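Local coordinates for outer membrane protein (Tpn50) (Borrelia burgdorferi, PDB 3OON) that probably binds peptidoglycan through its OmpA-like C-terminal domain, the part in this chain, and so may tether the outer membrane to the cell wall, at residues 17-22 with 75-80. Residues are numbered along the deposited sequence; the frame is centred on the assembly and turned at random.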
ATOM      1  N   PHE A  17       3.466  -7.952  -2.360  1.00 26.42           N
ATOM      2  CA  PHE A  17       2.934  -8.647  -1.207  1.00 27.42           C
ATOM      3  C   PHE A  17       3.350 -10.104  -1.287  1.00 28.64           C
ATOM      4  O   PHE A  17       3.981 -10.525  -2.257  1.00 29.34           O
ATOM      5  CB  PHE A  17       1.403  -8.511  -1.152  1.00 26.52           C
ATOM      6  CG  PHE A  17       0.716  -8.897  -2.426  1.00 25.37           C
ATOM      7  CD1 PHE A  17       0.201 -10.169  -2.591  1.00 26.11           C
ATOM      8  CD2 PHE A  17       0.597  -7.982  -3.473  1.00 24.20           C
ATOM      9  CE1 PHE A  17      -0.427 -10.537  -3.797  1.00 26.32           C
ATOM     10  CE2 PHE A  17      -0.022  -8.335  -4.670  1.00 24.34           C
ATOM     11  CZ  PHE A  17      -0.538  -9.617  -4.831  1.00 25.32           C
ATOM     12  N   ASP A  18       3.013 -10.890  -0.275  0.50 29.71           N
ATOM     13  CA  ASP A  18       3.321 -12.314  -0.340  0.50 30.56           C
ATOM     14  C   ASP A  18       2.115 -13.165   0.028  0.50 31.09           C
ATOM     15  O   ASP A  18       1.416 -12.906   1.014  0.50 31.85           O
ATOM     16  CB  ASP A  18       4.546 -12.678   0.502  0.50 31.27           C
ATOM     17  CG  ASP A  18       4.299 -12.518   1.977  0.50 32.38           C
ATOM     18  OD1 ASP A  18       3.254 -11.952   2.336  0.50 34.14           O
ATOM     19  OD2 ASP A  18       5.147 -12.962   2.781  0.50 34.34           O
ATOM     20  N   ILE A  19       1.895 -14.181  -0.795  1.00 31.15           N
ATOM     21  CA  ILE A  19       0.713 -15.032  -0.729  1.00 32.04           C
ATOM     22  C   ILE A  19       1.218 -16.419  -0.438  1.00 33.09           C
ATOM     23  O   ILE A  19       2.124 -16.905  -1.124  1.00 33.07           O
ATOM     24  CB  ILE A  19      -0.044 -15.062  -2.088  1.00 31.91           C
ATOM     25  CG1 ILE A  19      -0.660 -13.695  -2.420  1.00 31.74           C
ATOM     26  CG2 ILE A  19      -1.098 -16.200  -2.125  1.00 32.56           C
ATOM     27  CD1 ILE A  19      -1.861 -13.279  -1.550  1.00 33.40           C
ATOM     28  N   GLU A  20       0.641 -17.056   0.577  1.00 34.21           N
ATOM     29  CA  GLU A  20       0.961 -18.438   0.877  1.00 35.58           C
ATOM     30  C   GLU A  20       0.306 -19.339  -0.153  1.00 35.36           C
ATOM     31  O   GLU A  20      -0.918 -19.305  -0.329  1.00 35.50           O
ATOM     32  CB  GLU A  20       0.491 -18.808   2.280  1.00 36.68           C
ATOM     33  CG  GLU A  20       1.300 -18.147   3.374  1.00 39.60           C
ATOM     34  CD  GLU A  20       1.115 -18.791   4.738  1.00 43.56           C
ATOM     35  OE1 GLU A  20       1.015 -20.034   4.826  1.00 44.26           O
ATOM     36  OE2 GLU A  20       1.086 -18.039   5.730  1.00 46.57           O
ATOM     37  N   PHE A  21       1.138 -20.101  -0.856  1.00 35.01           N
ATOM     38  CA  PHE A  21       0.692 -21.171  -1.736  1.00 35.12           C
ATOM     39  C   PHE A  21       1.086 -22.489  -1.095  1.00 36.90           C
ATOM     40  O   PHE A  21       2.104 -22.570  -0.409  1.00 37.07           O
ATOM     41  CB  PHE A  21       1.377 -21.072  -3.105  1.00 34.05           C
ATOM     42  CG  PHE A  21       0.937 -19.897  -3.926  1.00 31.83           C
ATOM     43  CD1 PHE A  21      -0.212 -19.969  -4.712  1.00 30.28           C
ATOM     44  CD2 PHE A  21       1.683 -18.728  -3.936  1.00 31.48           C
ATOM     45  CE1 PHE A  21      -0.617 -18.872  -5.491  1.00 29.45           C
ATOM     46  CE2 PHE A  21       1.289 -17.632  -4.707  1.00 30.06           C
ATOM     47  CZ  PHE A  21       0.139 -17.704  -5.480  1.00 29.47           C
ATOM     48  N   TYR A  22       0.289 -23.523  -1.310  1.00 38.61           N
ATOM     49  CA  TYR A  22       0.693 -24.851  -0.868  1.00 40.42           C
ATOM     50  C   TYR A  22       1.962 -25.263  -1.615  1.00 41.03           C
ATOM     51  O   TYR A  22       2.162 -24.840  -2.756  1.00 40.42           O
ATOM     52  CB  TYR A  22      -0.441 -25.845  -1.069  1.00 41.21           C
ATOM     53  CG  TYR A  22      -1.559 -25.669  -0.061  1.00 41.89           C
ATOM     54  CD1 TYR A  22      -1.381 -26.034   1.281  1.00 43.54           C
ATOM     55  CD2 TYR A  22      -2.788 -25.137  -0.441  1.00 41.78           C
ATOM     56  CE1 TYR A  22      -2.408 -25.876   2.215  1.00 44.02           C
ATOM     57  CE2 TYR A  22      -3.822 -24.974   0.483  1.00 43.27           C
ATOM     58  CZ  TYR A  22      -3.624 -25.349   1.809  1.00 43.91           C
ATOM     59  OH  TYR A  22      -4.638 -25.188   2.732  1.00 44.68           O
ATOM     60  N   ARG A  75      -1.925 -16.298 -12.452  1.00 26.36           N
ATOM     61  CA  ARG A  75      -3.273 -16.587 -12.954  1.00 27.63           C
ATOM     62  C   ARG A  75      -4.284 -16.932 -11.857  1.00 27.99           C
ATOM     63  O   ARG A  75      -5.446 -16.523 -11.942  1.00 28.23           O
ATOM     64  CB  ARG A  75      -3.226 -17.669 -14.036  1.00 28.53           C
ATOM     65  CG  ARG A  75      -2.772 -17.105 -15.354  1.00 30.96           C
ATOM     66  CD  ARG A  75      -2.797 -18.103 -16.497  1.00 36.32           C
ATOM     67  NE  ARG A  75      -2.268 -17.465 -17.701  1.00 39.47           N
ATOM     68  CZ  ARG A  75      -2.986 -16.738 -18.554  1.00 41.53           C
ATOM     69  NH1 ARG A  75      -4.293 -16.556 -18.367  1.00 42.77           N
ATOM     70  NH2 ARG A  75      -2.392 -16.197 -19.607  1.00 42.79           N
ATOM     71  N   ALA A  76      -3.851 -17.662 -10.831  1.00 27.97           N
ATOM     72  CA  ALA A  76      -4.713 -17.963  -9.682  1.00 28.63           C
ATOM     73  C   ALA A  76      -5.210 -16.667  -9.013  1.00 28.61           C
ATOM     74  O   ALA A  76      -6.393 -16.553  -8.671  1.00 29.06           O
ATOM     75  CB  ALA A  76      -3.973 -18.838  -8.676  1.00 29.09           C
ATOM     76  N   ILE A  77      -4.307 -15.698  -8.846  1.00 28.22           N
ATOM     77  CA  ILE A  77      -4.644 -14.388  -8.272  1.00 28.14           C
ATOM     78  C   ILE A  77      -5.592 -13.623  -9.194  1.00 28.46           C
ATOM     79  O   ILE A  77      -6.638 -13.117  -8.752  1.00 28.44           O
ATOM     80  CB  ILE A  77      -3.377 -13.533  -7.975  1.00 27.74           C
ATOM     81  CG1 ILE A  77      -2.408 -14.284  -7.038  1.00 29.30           C
ATOM     82  CG2 ILE A  77      -3.760 -12.149  -7.424  1.00 27.53           C
ATOM     83  CD1 ILE A  77      -2.896 -14.503  -5.640  1.00 29.20           C
ATOM     84  N   GLY A  78      -5.229 -13.561 -10.473  1.00 28.45           N
ATOM     85  CA  GLY A  78      -6.040 -12.885 -11.490  1.00 29.28           C
ATOM     86  C   GLY A  78      -7.436 -13.465 -11.588  1.00 30.40           C
ATOM     87  O   GLY A  78      -8.423 -12.717 -11.655  1.00 30.44           O
ATOM     88  N   ASN A  79      -7.525 -14.795 -11.578  1.00 31.21           N
ATOM     89  CA  ASN A  79      -8.815 -15.481 -11.670  1.00 32.92           C
ATOM     90  C   ASN A  79      -9.769 -15.097 -10.546  1.00 33.56           C
ATOM     91  O   ASN A  79     -10.976 -14.964 -10.770  1.00 34.59           O
ATOM     92  CB  ASN A  79      -8.637 -16.996 -11.704  1.00 33.37           C
ATOM     93  CG  ASN A  79      -8.115 -17.500 -13.042  1.00 34.87           C
ATOM     94  OD1 ASN A  79      -8.137 -16.785 -14.047  1.00 36.49           O
ATOM     95  ND2 ASN A  79      -7.639 -18.740 -13.055  1.00 35.30           N
ATOM     96  N   TYR A  80      -9.227 -14.914  -9.344  1.00 33.35           N
ATOM     97  CA  TYR A  80     -10.028 -14.507  -8.200  1.00 34.00           C
ATOM     98  C   TYR A  80     -10.538 -13.082  -8.379  1.00 33.79           C
ATOM     99  O   TYR A  80     -11.713 -12.804  -8.120  1.00 33.80           O
ATOM    100  CB  TYR A  80      -9.241 -14.653  -6.892  1.00 34.14           C
ATOM    101  CG  TYR A  80     -10.054 -14.292  -5.666  1.00 35.64           C
ATOM    102  CD1 TYR A  80     -11.076 -15.125  -5.209  1.00 37.57           C
ATOM    103  CD2 TYR A  80      -9.818 -13.108  -4.981  1.00 35.83           C
ATOM    104  CE1 TYR A  80     -11.828 -14.788  -4.093  1.00 39.36           C
ATOM    105  CE2 TYR A  80     -10.555 -12.766  -3.860  1.00 37.70           C
ATOM    106  CZ  TYR A  80     -11.561 -13.609  -3.421  1.00 39.13           C
ATOM    107  OH  TYR A  80     -12.302 -13.277  -2.311  1.00 40.47           O
TER
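Ile-77 of helix 63-83 carries the contact between 75-80 and 17-22, its CD1 sitting 4.0 Å from CG1 of Ile-19. Its CG1 branch lies beside the backbone N, anti to the carbonyl carbon (chi1 -57°), and ends in this methyl group. The two isoleucines thus reach toward each other tip to tip. The same CD1 comes obliquely to the Phe-21 ring, 4.4 Å from CZ, so one methyl group meets both the strand and the loop that follows it. On the strand side, Ile-19 serves two rings at once: CG2 rests on one face of Phe-21, 3.8 Å above its plane and offset toward the rim, while CG1 meets the edge of Phe-17 in the ring plane. This is the helix-on-sheet core of the OmpA C-terminal alpha/beta fold, in which helix 63-83 and helix 33-45 both pack against the mixed sheet; here strand 12-20 contributes its inward side chains, and Ile-36 of helix 33-45 also touches Ile-77. Further along, Tyr-80 packs on helix 33-45 instead, touching Ile-36; its OH hydrogen-bonds Asp-37 OD1 and its ring meets that of Tyr-33 with the planes at about 45°.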